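PDB 6B10: putative peptidyl-arginine deiminase family protein from Campylobacter jejuni subsp. jejuni serotype O:2, which acts as an agmatine deiminase, probably hydrolysing agmatine to N-carbamoylputrescine on the route to putrescine. Local coordinates for residues L22-P27 / Q55-I60; W87-G92 / C323-R328. All blocks are in the same frame, centred on the assembly; numbering follows the deposited sequence.

Contact 1 (L22-P27 / Q55-I60); sequences LMLSLP and QKVLLI
L24 and V57 meet where two parallel strands of a beta-alpha-beta crossover (strand 19-25, helix 37-52, strand 56-61) lie side by side; the strand directions differ by only 19°. The closest approach between side chains of the two segments is L24 CD1 to V57 CG1, 3.5 Å, the two side chains crossing obliquely. On the same face, L24 CD1 also reaches L59 CD2 at 3.8 Å, and these two leucines run alongside each other, pointing the same way. The L24 CG lies beside its own backbone N, while chi2 is twisted to 96°, off a staggered value, and places CD1 near both V57 and L59. L26 CD2 adds a looser contact with L59 CD2. The other face carries M23, S25, L58 and I60, with M23 CG 4.2 Å from L58 CB.

The backbone fixes this pairing. L22 N donates to K56 O and L58 N to L22 O; L24 N then donates to L58 O at 3.0 Å and I60 N to L24 O at 2.8 Å, the alternation expected of parallel strands. Helix 37-52 covers the L24 face through F47 and V51, and helix 120-133 covers the M23 face, where L128 touches both M23 and L58. Beyond the start of the pairing, Q55 NE2 sits 3.3 Å from L22 N, two donors that do not bond; the Q55 amide is held instead by Q19 OE1 and the N277 backbone N. At the far end, past the strand, L26 N closes the series on I60 O at 3.0 Å, with an N-H...O angle of 146°.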
ATOM      1  N   LEU A  22      -5.392   9.228   5.629  1.00 27.16           N
ATOM      2  CA  LEU A  22      -4.811   8.656   4.421  1.00 27.67           C
ATOM      3  C   LEU A  22      -4.076   9.786   3.693  1.00 28.39           C
ATOM      4  O   LEU A  22      -4.622  10.871   3.472  1.00 27.34           O
ATOM      5  CB  LEU A  22      -5.867   8.027   3.507  1.00 27.22           C
ATOM      6  CG  LEU A  22      -5.307   7.099   2.415  1.00 27.12           C
ATOM      7  CD1 LEU A  22      -4.763   5.808   3.005  1.00 27.20           C
ATOM      8  CD2 LEU A  22      -6.354   6.766   1.364  1.00 26.96           C
ATOM      9  N   MET A  23      -2.835   9.520   3.322  1.00 29.07           N
ATOM     10  CA  MET A  23      -1.984  10.535   2.739  1.00 30.07           C
ATOM     11  C   MET A  23      -1.686  10.208   1.284  1.00 30.17           C
ATOM     12  O   MET A  23      -1.388   9.065   0.947  1.00 29.55           O
ATOM     13  CB  MET A  23      -0.699  10.631   3.542  1.00 30.96           C
ATOM     14  CG  MET A  23      -0.950  10.859   5.027  1.00 32.19           C
ATOM     15  SD  MET A  23       0.551  11.067   5.992  1.00 34.54           S
ATOM     16  CE  MET A  23       1.415   9.540   5.648  1.00 35.06           C
ATOM     17  N   LEU A  24      -1.787  11.220   0.428  1.00 31.00           N
ATOM     18  CA  LEU A  24      -1.521  11.077  -0.998  1.00 32.65           C
ATOM     19  C   LEU A  24      -0.673  12.238  -1.517  1.00 35.25           C
ATOM     20  O   LEU A  24      -0.707  13.349  -0.979  1.00 34.65           O
ATOM     21  CB  LEU A  24      -2.836  11.021  -1.783  1.00 32.49           C
ATOM     22  CG  LEU A  24      -3.873   9.986  -1.322  1.00 32.54           C
ATOM     23  CD1 LEU A  24      -4.898  10.611  -0.392  1.00 32.80           C
ATOM     24  CD2 LEU A  24      -4.583   9.334  -2.505  1.00 33.06           C
ATOM     25  N   SER A  25       0.087  11.967  -2.572  1.00 38.02           N
ATOM     26  CA  SER A  25       0.864  12.987  -3.258  1.00 39.41           C
ATOM     27  C   SER A  25       0.243  13.244  -4.627  1.00 41.24           C
ATOM     28  O   SER A  25       0.344  12.413  -5.526  1.00 40.99           O
ATOM     29  CB  SER A  25       2.309  12.528  -3.405  1.00 40.91           C
ATOM     30  OG  SER A  25       3.075  13.493  -4.102  1.00 43.84           O
ATOM     31  N   LEU A  26      -0.400  14.400  -4.778  1.00 42.93           N
ATOM     32  CA  LEU A  26      -1.100  14.746  -6.015  1.00 44.58           C
ATOM     33  C   LEU A  26      -0.209  14.714  -7.259  1.00 45.77           C
ATOM     34  O   LEU A  26       0.967  15.083  -7.197  1.00 45.51           O
ATOM     35  CB  LEU A  26      -1.745  16.128  -5.904  1.00 44.14           C
ATOM     36  CG  LEU A  26      -2.934  16.253  -4.954  1.00 45.11           C
ATOM     37  CD1 LEU A  26      -3.410  17.694  -4.920  1.00 45.25           C
ATOM     38  CD2 LEU A  26      -4.081  15.331  -5.348  1.00 45.96           C
ATOM     39  N   PRO A  27      -0.766  14.246  -8.392  1.00 48.69           N
ATOM     40  CA  PRO A  27      -0.087  14.441  -9.668  1.00 51.01           C
ATOM     41  C   PRO A  27      -0.174  15.904 -10.077  1.00 51.46           C
ATOM     42  O   PRO A  27      -1.197  16.542  -9.849  1.00 50.48           O
ATOM     43  CB  PRO A  27      -0.884  13.564 -10.646  1.00 50.04           C
ATOM     44  CG  PRO A  27      -1.738  12.682  -9.802  1.00 49.84           C
ATOM     45  CD  PRO A  27      -1.994  13.448  -8.545  1.00 48.44           C
ATOM     46  N   GLN A  55     -12.656   8.870   6.738  1.00 27.01           N
ATOM     47  CA  GLN A  55     -11.598   9.412   7.584  1.00 27.02           C
ATOM     48  C   GLN A  55     -10.938  10.599   6.906  1.00 27.12           C
ATOM     49  O   GLN A  55     -11.136  10.831   5.712  1.00 26.75           O
ATOM     50  CB  GLN A  55     -10.548   8.334   7.917  1.00 26.45           C
ATOM     51  CG  GLN A  55      -9.668   7.913   6.748  1.00 25.92           C
ATOM     52  CD  GLN A  55      -8.745   6.744   7.079  1.00 24.88           C
ATOM     53  OE1 GLN A  55      -9.149   5.774   7.718  1.00 24.68           O
ATOM     54  NE2 GLN A  55      -7.503   6.827   6.622  1.00 24.31           N
ATOM     55  N   LYS A  56     -10.137  11.341   7.660  1.00 27.58           N
ATOM     56  CA  LYS A  56      -9.459  12.496   7.093  1.00 29.77           C
ATOM     57  C   LYS A  56      -8.492  12.078   5.999  1.00 29.47           C
ATOM     58  O   LYS A  56      -7.938  10.979   6.024  1.00 29.29           O
ATOM     59  CB  LYS A  56      -8.711  13.287   8.160  1.00 31.36           C
ATOM     60  CG  LYS A  56      -9.613  14.039   9.114  1.00 33.43           C
ATOM     61  CD  LYS A  56      -8.790  14.761  10.168  1.00 36.47           C
ATOM     62  CE  LYS A  56      -8.330  13.819  11.266  1.00 37.35           C
ATOM     63  NZ  LYS A  56      -7.313  14.483  12.124  1.00 40.59           N
ATOM     64  N   VAL A  57      -8.302  12.972   5.041  1.00 29.11           N
ATOM     65  CA  VAL A  57      -7.376  12.773   3.951  1.00 29.88           C
ATOM     66  C   VAL A  57      -6.418  13.959   3.937  1.00 31.84           C
ATOM     67  O   VAL A  57      -6.845  15.107   4.100  1.00 31.48           O
ATOM     68  CB  VAL A  57      -8.127  12.706   2.600  1.00 30.19           C
ATOM     69  CG1 VAL A  57      -7.156  12.623   1.427  1.00 29.62           C
ATOM     70  CG2 VAL A  57      -9.089  11.524   2.578  1.00 29.84           C
ATOM     71  N   LEU A  58      -5.134  13.675   3.742  1.00 33.67           N
ATOM     72  CA  LEU A  58      -4.114  14.705   3.589  1.00 35.80           C
ATOM     73  C   LEU A  58      -3.522  14.625   2.187  1.00 37.24           C
ATOM     74  O   LEU A  58      -3.014  13.581   1.785  1.00 38.24           O
ATOM     75  CB  LEU A  58      -3.005  14.521   4.628  1.00 35.84           C
ATOM     76  CG  LEU A  58      -1.856  15.539   4.576  1.00 36.92           C
ATOM     77  CD1 LEU A  58      -2.369  16.957   4.765  1.00 37.56           C
ATOM     78  CD2 LEU A  58      -0.805  15.224   5.627  1.00 37.31           C
ATOM     79  N   LEU A  59      -3.587  15.731   1.450  1.00 38.11           N
ATOM     80  CA  LEU A  59      -3.048  15.801   0.096  1.00 38.41           C
ATOM     81  C   LEU A  59      -1.798  16.663   0.075  1.00 40.70           C
ATOM     82  O   LEU A  59      -1.816  17.793   0.553  1.00 41.70           O
ATOM     83  CB  LEU A  59      -4.084  16.393  -0.853  1.00 39.02           C
ATOM     84  CG  LEU A  59      -5.443  15.700  -0.923  1.00 38.77           C
ATOM     85  CD1 LEU A  59      -6.385  16.499  -1.810  1.00 38.90           C
ATOM     86  CD2 LEU A  59      -5.306  14.273  -1.433  1.00 38.81           C
ATOM     87  N   ILE A  60      -0.722  16.120  -0.488  1.00 42.62           N
ATOM     88  CA  ILE A  60       0.574  16.782  -0.546  1.00 43.70           C
ATOM     89  C   ILE A  60       0.834  17.215  -1.987  1.00 45.73           C
ATOM     90  O   ILE A  60       0.717  16.409  -2.901  1.00 44.60           O
ATOM     91  CB  ILE A  60       1.696  15.826  -0.093  1.00 44.68           C
ATOM     92  CG1 ILE A  60       1.407  15.286   1.313  1.00 44.73           C
ATOM     93  CG2 ILE A  60       3.052  16.521  -0.115  1.00 45.27           C
ATOM     94  CD1 ILE A  60       2.243  14.083   1.702  1.00 44.07           C
TER

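Contact 2 (W87-G92 / C323-R328); sequences WIRDFG and CSCQNR. With K (potassium ion), chain E.
The short, weakly bonded helix 88-91, which carries one ligand of the potassium site, meets segment 323-328, which runs into strand 326-329, through R89, whose guanidinium grips N327. R89 NH1 and NH2 approach end-on and share one acceptor, N327 OD1, at 3.1 and 2.8 Å respectively. OD1 lies within about 10° of the guanidinium plane, although the amide plane is turned 50° from it. The R89 chain bends at chi2, and chi3 (50°) sets NE near C325 O, which comes close but at a poor bonding angle. NE is instead bonded to H322 O, so the group is held at both NE and its far end. Q326 OE1, over one guanidinium face, accepts from N327 N at 2.9 Å, which fixes the end of the Q326 side chain.

Packing completes the joint. I88 CG2 presses on C325 CA at 3.4 Å, tighter than usual for carbons, and W87 CE3 lies 3.4 Å from C323 CB, with S324 N at the ring edge. R89 N adds a weak bond to C323 O. At the other end of the helix, F91 O binds potassium at 2.8 Å, with D106 and F107 completing the protein ligands. A buried arginine held by backbone and amide oxygens thus joins segments 231 residues apart, consistent with the closed alpha/beta-propeller of guanidino-modifying enzymes.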
ATOM      1  N   TRP A  87       3.676   8.117  -5.948  1.00 41.35           N
ATOM      2  CA  TRP A  87       3.528   6.822  -5.301  1.00 40.06           C
ATOM      3  C   TRP A  87       4.076   6.892  -3.884  1.00 36.87           C
ATOM      4  O   TRP A  87       5.172   6.424  -3.606  1.00 36.87           O
ATOM      5  CB  TRP A  87       4.221   5.733  -6.122  1.00 41.22           C
ATOM      6  CG  TRP A  87       3.726   5.662  -7.550  1.00 43.02           C
ATOM      7  CD1 TRP A  87       4.457   5.890  -8.680  1.00 43.14           C
ATOM      8  CD2 TRP A  87       2.391   5.365  -7.990  1.00 43.27           C
ATOM      9  NE1 TRP A  87       3.665   5.744  -9.794  1.00 43.50           N
ATOM     10  CE2 TRP A  87       2.393   5.422  -9.400  1.00 43.48           C
ATOM     11  CE3 TRP A  87       1.196   5.055  -7.331  1.00 43.44           C
ATOM     12  CZ2 TRP A  87       1.248   5.178 -10.163  1.00 43.81           C
ATOM     13  CZ3 TRP A  87       0.055   4.813  -8.092  1.00 43.36           C
ATOM     14  CH2 TRP A  87       0.092   4.876  -9.492  1.00 43.65           C
ATOM     15  N   ILE A  88       3.291   7.491  -2.994  1.00 35.21           N
ATOM     16  CA  ILE A  88       3.735   7.753  -1.622  1.00 35.10           C
ATOM     17  C   ILE A  88       3.951   6.470  -0.805  1.00 35.25           C
ATOM     18  O   ILE A  88       4.774   6.459   0.109  1.00 36.47           O
ATOM     19  CB  ILE A  88       2.787   8.739  -0.889  1.00 34.36           C
ATOM     20  CG1 ILE A  88       3.379   9.161   0.463  1.00 35.07           C
ATOM     21  CG2 ILE A  88       1.405   8.142  -0.681  1.00 33.89           C
ATOM     22  CD1 ILE A  88       2.718  10.383   1.064  1.00 35.11           C
ATOM     23  N   ARG A  89       3.230   5.397  -1.133  1.00 33.70           N
ATOM     24  CA  ARG A  89       3.473   4.083  -0.521  1.00 32.90           C
ATOM     25  C   ARG A  89       4.950   3.654  -0.643  1.00 34.59           C
ATOM     26  O   ARG A  89       5.482   2.992   0.251  1.00 35.61           O
ATOM     27  CB  ARG A  89       2.549   3.031  -1.162  1.00 31.19           C
ATOM     28  CG  ARG A  89       2.636   1.610  -0.594  1.00 29.25           C
ATOM     29  CD  ARG A  89       1.955   1.422   0.754  1.00 27.66           C
ATOM     30  NE  ARG A  89       0.585   1.937   0.784  1.00 26.77           N
ATOM     31  CZ  ARG A  89      -0.194   1.935   1.865  1.00 25.30           C
ATOM     32  NH1 ARG A  89       0.235   1.410   3.002  1.00 24.93           N
ATOM     33  NH2 ARG A  89      -1.416   2.450   1.805  1.00 24.80           N
ATOM     34  N   ASP A  90       5.605   4.016  -1.744  1.00 36.84           N
ATOM     35  CA  ASP A  90       7.029   3.702  -1.927  1.00 39.14           C
ATOM     36  C   ASP A  90       7.914   4.362  -0.874  1.00 39.35           C
ATOM     37  O   ASP A  90       8.789   3.711  -0.299  1.00 39.05           O
ATOM     38  CB  ASP A  90       7.533   4.150  -3.308  1.00 41.77           C
ATOM     39  CG  ASP A  90       7.042   3.269  -4.441  1.00 43.07           C
ATOM     40  OD1 ASP A  90       6.881   2.046  -4.238  1.00 45.66           O
ATOM     41  OD2 ASP A  90       6.845   3.805  -5.553  1.00 44.04           O
ATOM     42  N   PHE A  91       7.698   5.655  -0.637  1.00 39.69           N
ATOM     43  CA  PHE A  91       8.618   6.431   0.201  1.00 40.11           C
ATOM     44  C   PHE A  91       8.043   6.961   1.520  1.00 39.37           C
ATOM     45  O   PHE A  91       8.810   7.355   2.395  1.00 42.08           O
ATOM     46  CB  PHE A  91       9.258   7.580  -0.606  1.00 40.30           C
ATOM     47  CG  PHE A  91       8.285   8.621  -1.071  1.00 40.32           C
ATOM     48  CD1 PHE A  91       7.886   9.642  -0.227  1.00 40.30           C
ATOM     49  CD2 PHE A  91       7.784   8.592  -2.367  1.00 41.07           C
ATOM     50  CE1 PHE A  91       6.992  10.607  -0.655  1.00 40.48           C
ATOM     51  CE2 PHE A  91       6.889   9.552  -2.802  1.00 40.87           C
ATOM     52  CZ  PHE A  91       6.491  10.562  -1.943  1.00 41.04           C
ATOM     53  N   GLY A  92       6.724   6.961   1.684  1.00 38.51           N
ATOM     54  CA  GLY A  92       6.097   7.493   2.902  1.00 37.45           C
ATOM     55  C   GLY A  92       6.571   6.854   4.201  1.00 36.67           C
ATOM     56  O   GLY A  92       7.125   5.754   4.207  1.00 37.56           O
ATOM     57  N   CYS A 323      -0.695   1.756  -3.949  1.00 27.46           N
ATOM     58  CA  CYS A 323       0.583   2.404  -4.277  1.00 30.01           C
ATOM     59  C   CYS A 323       0.535   3.927  -4.154  1.00 29.40           C
ATOM     60  O   CYS A 323       1.544   4.564  -3.874  1.00 30.42           O
ATOM     61  CB  CYS A 323       1.018   2.048  -5.711  1.00 32.26           C
ATOM     62  SG  CYS A 323       1.301   0.292  -6.022  1.00 38.37           S
ATOM     63  N   SER A 324      -0.638   4.508  -4.376  1.00 30.10           N
ATOM     64  CA  SER A 324      -0.800   5.962  -4.372  1.00 30.26           C
ATOM     65  C   SER A 324      -1.101   6.579  -3.002  1.00 30.20           C
ATOM     66  O   SER A 324      -1.385   7.773  -2.921  1.00 31.60           O
ATOM     67  CB  SER A 324      -1.942   6.342  -5.305  1.00 29.77           C
ATOM     68  OG  SER A 324      -3.172   6.173  -4.637  1.00 30.29           O
ATOM     69  N   CYS A 325      -1.070   5.795  -1.929  1.00 28.45           N
ATOM     70  CA  CYS A 325      -1.425   6.337  -0.629  1.00 26.45           C
ATOM     71  C   CYS A 325      -0.629   5.717   0.502  1.00 26.57           C
ATOM     72  O   CYS A 325       0.039   4.696   0.331  1.00 26.76           O
ATOM     73  CB  CYS A 325      -2.927   6.186  -0.384  1.00 26.33           C
ATOM     74  SG  CYS A 325      -3.545   4.484  -0.287  1.00 24.64           S
ATOM     75  N   GLN A 326      -0.665   6.376   1.651  1.00 26.85           N
ATOM     76  CA  GLN A 326      -0.034   5.852   2.850  1.00 27.16           C
ATOM     77  C   GLN A 326      -0.949   6.108   4.042  1.00 26.13           C
ATOM     78  O   GLN A 326      -1.632   7.130   4.114  1.00 25.30           O
ATOM     79  CB  GLN A 326       1.339   6.490   3.054  1.00 28.43           C
ATOM     80  CG  GLN A 326       2.121   5.978   4.258  1.00 29.97           C
ATOM     81  CD  GLN A 326       2.370   4.478   4.221  1.00 30.62           C
ATOM     82  OE1 GLN A 326       1.462   3.680   4.473  1.00 30.88           O
ATOM     83  NE2 GLN A 326       3.602   4.086   3.915  1.00 31.25           N
ATOM     84  N   ASN A 327      -0.967   5.163   4.967  1.00 24.56           N
ATOM     85  CA  ASN A 327      -1.826   5.253   6.132  1.00 25.08           C
ATOM     86  C   ASN A 327      -1.038   5.819   7.301  1.00 25.06           C
ATOM     87  O   ASN A 327       0.130   5.493   7.481  1.00 25.78           O
ATOM     88  CB  ASN A 327      -2.380   3.861   6.483  1.00 24.49           C
ATOM     89  CG  ASN A 327      -2.928   3.139   5.270  1.00 23.91           C
ATOM     90  OD1 ASN A 327      -2.188   2.478   4.538  1.00 23.39           O
ATOM     91  ND2 ASN A 327      -4.226   3.282   5.035  1.00 23.53           N
ATOM     92  N   ARG A 328      -1.683   6.677   8.081  1.00 26.10           N
ATOM     93  CA  ARG A 328      -1.110   7.182   9.324  1.00 26.87           C
ATOM     94  C   ARG A 328      -2.101   6.816  10.413  1.00 26.35           C
ATOM     95  O   ARG A 328      -3.259   7.232  10.376  1.00 25.92           O
ATOM     96  CB  ARG A 328      -0.885   8.696   9.255  1.00 28.19           C
ATOM     97  CG  ARG A 328      -0.433   9.316  10.573  1.00 30.24           C
ATOM     98  CD  ARG A 328       0.043  10.752  10.394  1.00 31.67           C
ATOM     99  NE  ARG A 328       0.079  11.461  11.676  1.00 33.17           N
ATOM    100  CZ  ARG A 328       1.105  11.463  12.528  1.00 34.27           C
ATOM    101  NH1 ARG A 328       2.226  10.797  12.261  1.00 35.62           N
ATOM    102  NH2 ARG A 328       1.009  12.141  13.666  1.00 35.60           N
TER
HETATM  103  K     K E 403      11.506   6.730   2.972  1.00 48.94           K
HETATM  104  O   HOH W   1      11.012   4.065   1.683  1.00 43.96           O

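How the contacts relate
The two contacts are adjacent, their centres about 9 Å apart, and both segments of contact 1 precede those of contact 2 in the chain. They share one mixed sheet ordered 76-80, 56-61, 19-25, 326-329, in which only the last strand runs antiparallel to its neighbour. Strand 19-25 is therefore flanked by contact 1's other strand and by contact 2's, and a probable hydrogen bond from M23 N to Q326 O, 2.8 Å, joins strands 19-25 and 326-329. Q19 OE1 takes a bond from both Q55 NE2 and N327 ND2. Through this sheet the N-terminal crossover and the C-terminal strand close together beside the helix bearing potassium ligand F91.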